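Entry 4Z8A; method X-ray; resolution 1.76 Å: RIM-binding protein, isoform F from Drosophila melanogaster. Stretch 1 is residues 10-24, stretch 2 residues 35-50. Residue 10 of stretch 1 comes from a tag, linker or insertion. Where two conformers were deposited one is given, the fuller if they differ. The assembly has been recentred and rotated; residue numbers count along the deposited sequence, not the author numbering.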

ATOM      1  N   ARG A  10      -5.910   7.200  14.382  1.00 22.18           N
ATOM      2  CA  ARG A  10      -6.814   6.971  13.259  1.00 22.12           C
ATOM      3  C   ARG A  10      -6.639   5.574  12.682  1.00 19.22           C
ATOM      4  O   ARG A  10      -5.564   5.265  12.173  1.00 23.32           O
ATOM      5  CB  ARG A  10      -6.556   7.987  12.156  1.00 20.70           C
ATOM      6  CG  ARG A  10      -6.686   9.397  12.608  1.00 31.08           C
ATOM      7  CD  ARG A  10      -6.291  10.381  11.516  1.00 22.23           C
ATOM      8  NE  ARG A  10      -6.744  11.704  11.910  1.00 21.66           N
ATOM      9  CZ  ARG A  10      -7.999  12.109  11.745  1.00 26.53           C
ATOM     10  NH1 ARG A  10      -8.880  11.292  11.169  1.00 25.19           N
ATOM     11  NH2 ARG A  10      -8.372  13.319  12.136  1.00 29.99           N
ATOM     12  N   PRO A  11      -7.694   4.739  12.731  1.00 20.38           N
ATOM     13  CA  PRO A  11      -7.579   3.401  12.133  1.00 19.57           C
ATOM     14  C   PRO A  11      -7.633   3.404  10.609  1.00 21.15           C
ATOM     15  O   PRO A  11      -7.300   2.398   9.994  1.00 20.96           O
ATOM     16  CB  PRO A  11      -8.780   2.657  12.720  1.00 20.47           C
ATOM     17  CG  PRO A  11      -9.788   3.728  12.972  1.00 29.39           C
ATOM     18  CD  PRO A  11      -8.991   4.930  13.401  1.00 26.41           C
ATOM     19  N   VAL A  12      -8.044   4.520  10.016  1.00 18.61           N
ATOM     20  CA  VAL A  12      -8.141   4.650   8.567  1.00 19.20           C
ATOM     21  C   VAL A  12      -7.391   5.906   8.104  1.00 16.76           C
ATOM     22  O   VAL A  12      -7.523   6.954   8.721  1.00 15.41           O
ATOM     23  CB  VAL A  12      -9.625   4.708   8.130  1.00 19.80           C
ATOM     24  CG1 VAL A  12      -9.735   4.950   6.642  1.00 18.07           C
ATOM     25  CG2 VAL A  12     -10.331   3.401   8.513  1.00 16.19           C
ATOM     26  N   LYS A  13      -6.585   5.793   7.045  1.00 13.12           N
ATOM     27  CA  LYS A  13      -5.816   6.938   6.528  1.00 13.33           C
ATOM     28  C   LYS A  13      -6.053   7.019   5.034  1.00 15.85           C
ATOM     29  O   LYS A  13      -6.368   6.004   4.418  1.00 14.92           O
ATOM     30  CB  LYS A  13      -4.306   6.788   6.805  1.00 15.44           C
ATOM     31  CG  LYS A  13      -3.913   6.764   8.281  1.00 13.80           C
ATOM     32  CD  LYS A  13      -3.971   8.149   8.917  1.00 15.19           C
ATOM     33  CE  LYS A  13      -2.800   9.000   8.463  1.00 15.26           C
ATOM     34  NZ  LYS A  13      -2.627  10.171   9.357  1.00 16.76           N
ATOM     35  N   ARG A  14      -5.911   8.196   4.433  1.00 12.47           N
ATOM     36  CA  ARG A  14      -5.999   8.222   2.984  1.00 11.52           C
ATOM     37  C   ARG A  14      -4.600   8.476   2.427  1.00 12.80           C
ATOM     38  O   ARG A  14      -3.845   9.328   2.921  1.00 13.69           O
ATOM     39  CB  ARG A  14      -7.043   9.249   2.496  1.00 17.97           C
ATOM     40  CG  ARG A  14      -6.757  10.695   2.695  1.00 17.40           C
ATOM     41  CD  ARG A  14      -7.955  11.578   2.171  1.00 13.54           C
ATOM     42  NE  ARG A  14      -9.122  11.564   3.060  1.00 12.69           N
ATOM     43  CZ  ARG A  14      -9.551  12.612   3.766  1.00 15.78           C
ATOM     44  NH1 ARG A  14      -8.917  13.785   3.699  1.00 14.33           N
ATOM     45  NH2 ARG A  14     -10.620  12.499   4.547  1.00 15.31           N
ATOM     46  N   MET A  15      -4.243   7.688   1.422  1.00 12.47           N
ATOM     47  CA  MET A  15      -2.904   7.743   0.862  1.00 12.13           C
ATOM     48  C   MET A  15      -2.937   7.887  -0.651  1.00 14.12           C
ATOM     49  O   MET A  15      -3.613   7.131  -1.342  1.00 14.24           O
ATOM     50  CB  MET A  15      -2.120   6.493   1.250  1.00 11.30           C
ATOM     51  CG  MET A  15      -1.892   6.369   2.749  1.00 11.87           C
ATOM     52  SD  MET A  15      -0.611   5.185   3.196  1.00 19.48           S
ATOM     53  CE  MET A  15       0.860   6.131   2.741  1.00 17.41           C
ATOM     54  N   ILE A  16      -2.185   8.854  -1.151  1.00 10.02           N
ATOM     55  CA  ILE A  16      -2.101   9.142  -2.570  1.00  8.82           C
ATOM     56  C   ILE A  16      -1.095   8.221  -3.278  1.00 10.93           C
ATOM     57  O   ILE A  16       0.078   8.121  -2.877  1.00 10.43           O
ATOM     58  CB  ILE A  16      -1.650  10.608  -2.802  1.00 12.18           C
ATOM     59  CG1 ILE A  16      -2.558  11.586  -2.061  1.00 14.53           C
ATOM     60  CG2 ILE A  16      -1.617  10.934  -4.276  1.00 11.45           C
ATOM     61  CD1 ILE A  16      -1.929  12.996  -1.984  1.00 14.95           C
ATOM     62  N   ALA A  17      -1.546   7.581  -4.350  1.00 12.47           N
ATOM     63  CA  ALA A  17      -0.656   6.790  -5.196  1.00  9.05           C
ATOM     64  C   ALA A  17       0.198   7.703  -6.042  1.00  8.72           C
ATOM     65  O   ALA A  17      -0.321   8.558  -6.734  1.00 10.29           O
ATOM     66  CB  ALA A  17      -1.478   5.832  -6.094  1.00 12.53           C
ATOM     67  N   LEU A  18       1.522   7.516  -5.972  1.00  9.76           N
ATOM     68  CA  LEU A  18       2.467   8.338  -6.720  1.00 10.89           C
ATOM     69  C   LEU A  18       2.950   7.698  -8.012  1.00 11.67           C
ATOM     70  O   LEU A  18       3.562   8.365  -8.858  1.00 12.43           O
ATOM     71  CB  LEU A  18       3.689   8.661  -5.835  1.00 11.65           C
ATOM     72  CG  LEU A  18       3.339   9.544  -4.632  1.00 11.04           C
ATOM     73  CD1 LEU A  18       4.587   9.787  -3.779  1.00 14.28           C
ATOM     74  CD2 LEU A  18       2.754  10.891  -5.086  1.00 15.19           C
ATOM     75  N   TYR A  19       2.664   6.403  -8.167  1.00 14.61           N
ATOM     76  CA  TYR A  19       3.117   5.623  -9.313  1.00 12.32           C
ATOM     77  C   TYR A  19       2.066   4.583  -9.663  1.00 11.61           C
ATOM     78  O   TYR A  19       1.367   4.099  -8.762  1.00 13.29           O
ATOM     79  CB  TYR A  19       4.445   4.910  -8.997  1.00 13.68           C
ATOM     80  CG  TYR A  19       5.531   5.879  -8.609  1.00  9.68           C
ATOM     81  CD1 TYR A  19       6.319   6.496  -9.582  1.00  9.82           C
ATOM     82  CD2 TYR A  19       5.747   6.213  -7.280  1.00 12.27           C
ATOM     83  CE1 TYR A  19       7.324   7.430  -9.227  1.00 10.65           C
ATOM     84  CE2 TYR A  19       6.737   7.139  -6.925  1.00 12.12           C
ATOM     85  CZ  TYR A  19       7.520   7.728  -7.900  1.00 14.48           C
ATOM     86  OH  TYR A  19       8.488   8.637  -7.507  1.00 14.97           O
ATOM     87  N   ASP A  20       1.980   4.223 -10.944  1.00 10.08           N
ATOM     88  CA  ASP A  20       1.044   3.164 -11.360  1.00 11.98           C
ATOM     89  C   ASP A  20       1.495   1.843 -10.787  1.00 13.85           C
ATOM     90  O   ASP A  20       2.700   1.573 -10.774  1.00 12.43           O
ATOM     91  CB  ASP A  20       0.984   3.037 -12.870  1.00 14.39           C
ATOM     92  CG  ASP A  20       0.409   4.255 -13.542  1.00 18.75           C
ATOM     93  OD1 ASP A  20      -0.140   5.139 -12.857  1.00 16.24           O
ATOM     94  OD2 ASP A  20       0.515   4.333 -14.776  1.00 20.11           O
ATOM     95  N   TYR A  21       0.547   1.000 -10.355  1.00 12.93           N
ATOM     96  CA  TYR A  21       0.882  -0.356  -9.925  1.00 10.35           C
ATOM     97  C   TYR A  21      -0.085  -1.409 -10.445  1.00 14.08           C
ATOM     98  O   TYR A  21      -1.250  -1.427 -10.070  1.00 15.38           O
ATOM     99  CB  TYR A  21       0.921  -0.451  -8.400  1.00 12.77           C
ATOM    100  CG  TYR A  21       1.472  -1.756  -7.856  1.00 10.89           C
ATOM    101  CD1 TYR A  21       2.826  -2.067  -7.991  1.00 11.35           C
ATOM    102  CD2 TYR A  21       0.663  -2.641  -7.148  1.00 12.72           C
ATOM    103  CE1 TYR A  21       3.354  -3.242  -7.477  1.00 13.62           C
ATOM    104  CE2 TYR A  21       1.190  -3.822  -6.607  1.00 12.52           C
ATOM    105  CZ  TYR A  21       2.530  -4.115  -6.786  1.00 12.01           C
ATOM    106  OH  TYR A  21       3.073  -5.254  -6.272  1.00 13.49           O
ATOM    107  N   ASP A  22       0.433  -2.281 -11.302  1.00 11.83           N
ATOM    108  CA  ASP A  22      -0.268  -3.489 -11.725  1.00 13.92           C
ATOM    109  C   ASP A  22       0.552  -4.674 -11.240  1.00 11.16           C
ATOM    110  O   ASP A  22       1.669  -4.891 -11.701  1.00 14.38           O
ATOM    111  CB  ASP A  22      -0.436  -3.502 -13.243  1.00 19.24           C
ATOM    112  CG  ASP A  22      -1.258  -4.686 -13.736  1.00 25.74           C
ATOM    113  OD1 ASP A  22      -1.541  -5.604 -12.937  1.00 26.65           O
ATOM    114  OD2 ASP A  22      -1.623  -4.688 -14.927  1.00 26.17           O
ATOM    115  N   PRO A  23       0.015  -5.429 -10.285  1.00 13.69           N
ATOM    116  CA  PRO A  23       0.766  -6.526  -9.673  1.00 16.59           C
ATOM    117  C   PRO A  23       1.299  -7.495 -10.720  1.00 14.32           C
ATOM    118  O   PRO A  23       2.378  -8.028 -10.520  1.00 15.07           O
ATOM    119  CB  PRO A  23      -0.267  -7.202  -8.765  1.00 13.93           C
ATOM    120  CG  PRO A  23      -1.296  -6.132  -8.501  1.00 19.08           C
ATOM    121  CD  PRO A  23      -1.327  -5.259  -9.696  1.00 19.99           C
ATOM    122  N   GLN A  24       0.583  -7.712 -11.825  1.00 17.88           N
ATOM    123  CA  GLN A  24       1.054  -8.645 -12.862  0.63 22.58           C
ATOM    124  C   GLN A  24       2.296  -8.140 -13.565  1.00 21.36           C
ATOM    125  O   GLN A  24       3.089  -8.918 -14.103  1.00 20.96           O
ATOM    126  CB  GLN A  24      -0.028  -8.899 -13.906  0.63 25.34           C
ATOM    127  CG  GLN A  24      -1.156  -9.728 -13.412  0.63 19.97           C
ATOM    128  CD  GLN A  24      -1.974 -10.334 -14.535  0.63 31.16           C
ATOM    129  OE1 GLN A  24      -1.440 -10.991 -15.431  0.63 26.31           O
ATOM    130  NE2 GLN A  24      -3.282 -10.117 -14.490  0.63 27.43           N
ATOM    131  N   VAL A  35      -3.985 -11.298  -4.119  1.00 11.99           N
ATOM    132  CA  VAL A  35      -4.109 -10.537  -2.885  1.00 12.30           C
ATOM    133  C   VAL A  35      -3.756  -9.050  -2.968  1.00 12.79           C
ATOM    134  O   VAL A  35      -4.054  -8.323  -2.020  1.00 10.16           O
ATOM    135  CB  VAL A  35      -3.260 -11.176  -1.743  1.00 16.46           C
ATOM    136  CG1 VAL A  35      -3.597 -12.693  -1.569  1.00 15.98           C
ATOM    137  CG2 VAL A  35      -1.786 -10.960  -1.979  1.00 13.75           C
ATOM    138  N   GLU A  36      -3.178  -8.609  -4.088  1.00  8.14           N
ATOM    139  CA  GLU A  36      -2.750  -7.205  -4.240  1.00 10.11           C
ATOM    140  C   GLU A  36      -3.721  -6.389  -5.102  1.00 16.06           C
ATOM    141  O   GLU A  36      -4.425  -6.918  -5.963  1.00 15.94           O
ATOM    142  CB  GLU A  36      -1.322  -7.138  -4.816  1.00 10.32           C
ATOM    143  CG  GLU A  36      -0.314  -7.783  -3.891  1.00 11.98           C
ATOM    144  CD  GLU A  36       1.116  -7.783  -4.427  1.00 12.57           C
ATOM    145  OE1 GLU A  36       1.381  -7.106  -5.433  1.00 11.97           O
ATOM    146  OE2 GLU A  36       1.942  -8.506  -3.841  1.00 11.04           O
ATOM    147  N   LEU A  37      -3.770  -5.095  -4.819  1.00 11.02           N
ATOM    148  CA  LEU A  37      -4.669  -4.163  -5.476  1.00 15.74           C
ATOM    149  C   LEU A  37      -3.960  -3.433  -6.624  1.00 18.22           C
ATOM    150  O   LEU A  37      -2.784  -3.069  -6.500  1.00 22.68           O
ATOM    151  CB  LEU A  37      -5.197  -3.174  -4.426  1.00 15.88           C
ATOM    152  CG  LEU A  37      -6.346  -2.211  -4.679  1.00 26.60           C
ATOM    153  CD1 LEU A  37      -7.579  -2.973  -5.084  1.00 26.13           C
ATOM    154  CD2 LEU A  37      -6.611  -1.438  -3.389  1.00 20.20           C
ATOM    155  N   CYS A  38      -4.662  -3.272  -7.747  1.00 15.22           N
ATOM    156  CA  CYS A  38      -4.180  -2.477  -8.869  0.53 14.47           C
ATOM    157  C   CYS A  38      -4.566  -0.996  -8.696  1.00 13.36           C
ATOM    158  O   CYS A  38      -5.659  -0.701  -8.242  1.00 16.09           O
ATOM    159  CB  CYS A  38      -4.771  -3.037 -10.164  0.53 20.70           C
ATOM    160  SG  CYS A  38      -4.115  -2.362 -11.679  0.53 27.22           S
ATOM    161  N   PHE A  39      -3.680  -0.066  -9.068  1.00 11.55           N
ATOM    162  CA  PHE A  39      -4.057   1.349  -9.001  1.00 10.16           C
ATOM    163  C   PHE A  39      -3.202   2.215  -9.916  1.00 12.95           C
ATOM    164  O   PHE A  39      -2.192   1.753 -10.451  1.00 13.25           O
ATOM    165  CB  PHE A  39      -3.977   1.878  -7.556  1.00 12.79           C
ATOM    166  CG  PHE A  39      -2.644   1.637  -6.879  1.00 10.79           C
ATOM    167  CD1 PHE A  39      -1.603   2.527  -7.033  1.00 10.95           C
ATOM    168  CD2 PHE A  39      -2.444   0.507  -6.096  1.00 10.01           C
ATOM    169  CE1 PHE A  39      -0.396   2.312  -6.409  1.00 13.43           C
ATOM    170  CE2 PHE A  39      -1.258   0.287  -5.472  1.00 13.65           C
ATOM    171  CZ  PHE A  39      -0.217   1.196  -5.631  1.00 13.09           C
ATOM    172  N   LYS A  40      -3.626   3.468 -10.085  0.66 13.66           N
ATOM    173  CA  LYS A  40      -2.946   4.422 -10.963  0.66 14.37           C
ATOM    174  C   LYS A  40      -2.507   5.663 -10.204  0.66 12.23           C
ATOM    175  O   LYS A  40      -3.108   6.053  -9.203  0.66 12.02           O
ATOM    176  CB  LYS A  40      -3.858   4.823 -12.128  0.66 15.61           C
ATOM    177  CG  LYS A  40      -4.250   3.647 -13.046  0.66 16.57           C
ATOM    178  CD  LYS A  40      -3.090   3.204 -13.926  0.66 15.43           C
ATOM    179  CE  LYS A  40      -3.541   2.157 -14.946  0.66 27.11           C
ATOM    180  NZ  LYS A  40      -2.504   1.888 -15.974  0.66 32.56           N
ATOM    181  N   THR A  41      -1.450   6.291 -10.695  1.00 13.91           N
ATOM    182  CA  THR A  41      -0.979   7.545 -10.119  1.00  9.23           C
ATOM    183  C   THR A  41      -2.121   8.541  -9.886  1.00  9.60           C
ATOM    184  O   THR A  41      -2.943   8.742 -10.767  1.00 13.94           O
ATOM    185  CB  THR A  41       0.035   8.181 -11.050  1.00 11.20           C
ATOM    186  OG1 THR A  41       1.124   7.276 -11.239  1.00 13.23           O
ATOM    187  CG2 THR A  41       0.562   9.534 -10.490  1.00 11.86           C
ATOM    188  N   GLY A  42      -2.161   9.160  -8.712  1.00 12.70           N
ATOM    189  CA  GLY A  42      -3.200  10.160  -8.443  1.00 10.48           C
ATOM    190  C   GLY A  42      -4.445   9.597  -7.776  1.00 11.32           C
ATOM    191  O   GLY A  42      -5.241  10.359  -7.223  1.00 14.08           O
ATOM    192  N   GLU A  43      -4.631   8.269  -7.816  1.00 12.85           N
ATOM    193  CA  GLU A  43      -5.775   7.692  -7.109  1.00 10.46           C
ATOM    194  C   GLU A  43      -5.489   7.665  -5.627  1.00 13.13           C
ATOM    195  O   GLU A  43      -4.343   7.556  -5.223  1.00 14.92           O
ATOM    196  CB  GLU A  43      -6.092   6.269  -7.591  1.00  9.53           C
ATOM    197  CG  GLU A  43      -6.506   6.220  -9.032  1.00 12.30           C
ATOM    198  CD  GLU A  43      -7.113   4.895  -9.401  1.00 15.98           C
ATOM    199  OE1 GLU A  43      -6.362   3.938  -9.611  1.00 15.03           O
ATOM    200  OE2 GLU A  43      -8.352   4.814  -9.462  1.00 23.78           O
ATOM    201  N   ILE A  44      -6.535   7.745  -4.822  1.00 11.97           N
ATOM    202  CA  ILE A  44      -6.352   7.710  -3.377  0.71 11.42           C
ATOM    203  C   ILE A  44      -6.890   6.412  -2.777  1.00 14.16           C
ATOM    204  O   ILE A  44      -8.019   6.010  -3.023  1.00 12.82           O
ATOM    205  CB  ILE A  44      -7.012   8.930  -2.706  0.71 17.10           C
ATOM    206  CG1 ILE A  44      -6.311  10.198  -3.190  0.71 11.80           C
ATOM    207  CG2 ILE A  44      -6.910   8.824  -1.196  0.71 11.59           C
ATOM    208  CD1 ILE A  44      -6.873  11.473  -2.601  0.71 11.37           C
ATOM    209  N   ILE A  45      -6.029   5.769  -1.993  1.00  9.34           N
ATOM    210  CA  ILE A  45      -6.309   4.487  -1.354  0.57 11.67           C
ATOM    211  C   ILE A  45      -6.670   4.705   0.100  1.00 12.58           C
ATOM    212  O   ILE A  45      -5.950   5.394   0.806  1.00 12.31           O
ATOM    213  CB  ILE A  45      -5.075   3.545  -1.402  0.57 12.18           C
ATOM    214  CG1 ILE A  45      -4.412   3.570  -2.789  0.57 12.78           C
ATOM    215  CG2 ILE A  45      -5.430   2.129  -0.912  0.57 12.81           C
ATOM    216  CD1 ILE A  45      -5.268   3.086  -3.912  0.57 13.08           C
ATOM    217  N   LEU A  46      -7.785   4.134   0.552  1.00  8.84           N
ATOM    218  CA  LEU A  46      -8.069   4.133   1.992  1.00 11.46           C
ATOM    219  C   LEU A  46      -7.311   2.981   2.625  1.00 14.03           C
ATOM    220  O   LEU A  46      -7.503   1.830   2.236  1.00 14.51           O
ATOM    221  CB  LEU A  46      -9.570   3.986   2.276  1.00 10.58           C
ATOM    222  CG  LEU A  46     -10.441   5.205   1.977  1.00 10.46           C
ATOM    223  CD1 LEU A  46     -11.907   4.829   2.037  1.00 13.29           C
ATOM    224  CD2 LEU A  46     -10.140   6.324   2.969  1.00 11.45           C
ATOM    225  N   VAL A  47      -6.471   3.284   3.611  1.00 10.44           N
ATOM    226  CA  VAL A  47      -5.599   2.293   4.223  1.00 14.43           C
ATOM    227  C   VAL A  47      -6.055   1.999   5.658  1.00 13.81           C
ATOM    228  O   VAL A  47      -6.291   2.910   6.437  1.00 13.88           O
ATOM    229  CB  VAL A  47      -4.137   2.793   4.202  1.00 19.54           C
ATOM    230  CG1 VAL A  47      -3.293   2.000   5.148  1.00 20.76           C
ATOM    231  CG2 VAL A  47      -3.602   2.758   2.763  1.00 18.36           C
ATOM    232  N   TYR A  48      -6.193   0.721   5.992  1.00 11.43           N
ATOM    233  CA  TYR A  48      -6.712   0.301   7.289  1.00 12.98           C
ATOM    234  C   TYR A  48      -5.616  -0.267   8.175  1.00 16.04           C
ATOM    235  O   TYR A  48      -5.016  -1.267   7.836  1.00 15.03           O
ATOM    236  CB  TYR A  48      -7.812  -0.759   7.090  1.00 13.89           C
ATOM    237  CG  TYR A  48      -8.930  -0.216   6.247  1.00 16.18           C
ATOM    238  CD1 TYR A  48      -8.883  -0.260   4.858  1.00 18.44           C
ATOM    239  CD2 TYR A  48     -10.009   0.404   6.838  1.00 21.65           C
ATOM    240  CE1 TYR A  48      -9.889   0.292   4.102  1.00 16.59           C
ATOM    241  CE2 TYR A  48     -11.014   0.938   6.092  1.00 23.35           C
ATOM    242  CZ  TYR A  48     -10.955   0.889   4.741  1.00 22.50           C
ATOM    243  OH  TYR A  48     -11.990   1.449   4.045  1.00 21.24           O
ATOM    244  N   GLY A  49      -5.376   0.352   9.321  1.00 17.64           N
ATOM    245  CA  GLY A  49      -4.348  -0.145  10.216  1.00 18.70           C
ATOM    246  C   GLY A  49      -2.923   0.072   9.729  1.00 17.99           C
ATOM    247  O   GLY A  49      -2.671   0.903   8.860  1.00 16.63           O
ATOM    248  N   ASP A  50      -1.994  -0.691  10.303  1.00 17.25           N
ATOM    249  CA  ASP A  50      -0.557  -0.529  10.060  1.00 15.78           C
ATOM    250  C   ASP A  50      -0.075  -1.318   8.840  1.00 16.59           C
ATOM    251  O   ASP A  50      -0.742  -2.241   8.411  1.00 16.24           O
ATOM    252  CB  ASP A  50       0.259  -1.000  11.267  1.00 26.92           C
ATOM    253  CG  ASP A  50      -0.309  -0.537  12.597  1.00 41.27           C
ATOM    254  OD1 ASP A  50      -0.773   0.617  12.689  1.00 37.14           O
ATOM    255  OD2 ASP A  50      -0.268  -1.332  13.561  1.00 51.64           O
TER

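The two stretches run antiparallel. Strand 12-16 pairs with strand 44-48, and the strand directions differ by 151°. Lys13 faces Val47 and Met15 faces Ile45 as hydrogen-bonded pairs. Lys13 N donates to Val47 O (3.0 Å), and Val47 N returns a bond to Lys13 O (2.8 Å). Met15 N to Ile45 O (2.9 Å) and Ile45 N to Met15 O (2.8 Å) repeat the pattern. Gly49 N to Pro11 O (2.9 Å) extends the ladder at one end. At the other, Ala17 N donates to Glu43 O (2.9 Å) and Gly42 N to Ala17 O (2.8 Å).

Lys40 to Glu43 form a type II turn. Gly42 has a phi of 93°, where a CB would press on the carbonyl of Thr41. Just before the turn, Phe39 makes a single bridge with Tyr21: Tyr21 N to Phe39 O is 2.8 Å and Phe39 N to Tyr21 O is 3.0 Å.

Side chains alternate between the two faces of the sheet. Val12, Arg14, Ile16, Ile44, Leu46 and Tyr48 share one face. There Val12 CG2 lies 3.4 Å from Tyr48 CD2, and Val12 CG1 lies 3.9 Å from Leu46 CD2. On the other face Met15 SD meets Val47 CG2 at 3.9 Å. These contacts are apolar packing.

Phe39 fits between Ala17 and Tyr21. Ala17 CB is 3.4 Å from Phe39 CD1. Tyr21 CB sits over one face of the Phe39 ring, a CH-pi contact.

Asp20 OD1 accepts two hydrogen bonds from Thr41, from N (2.8 Å) and from OG1 (3.0 Å). One carboxylate oxygen thus ties Thr41, inside the turn, to stretch 1. Tyr21 OH donates to Glu36 OE1 at 2.6 Å, a short bond to a carboxylate. Pro23 CD packs on Cys38 CB at 4.1 Å.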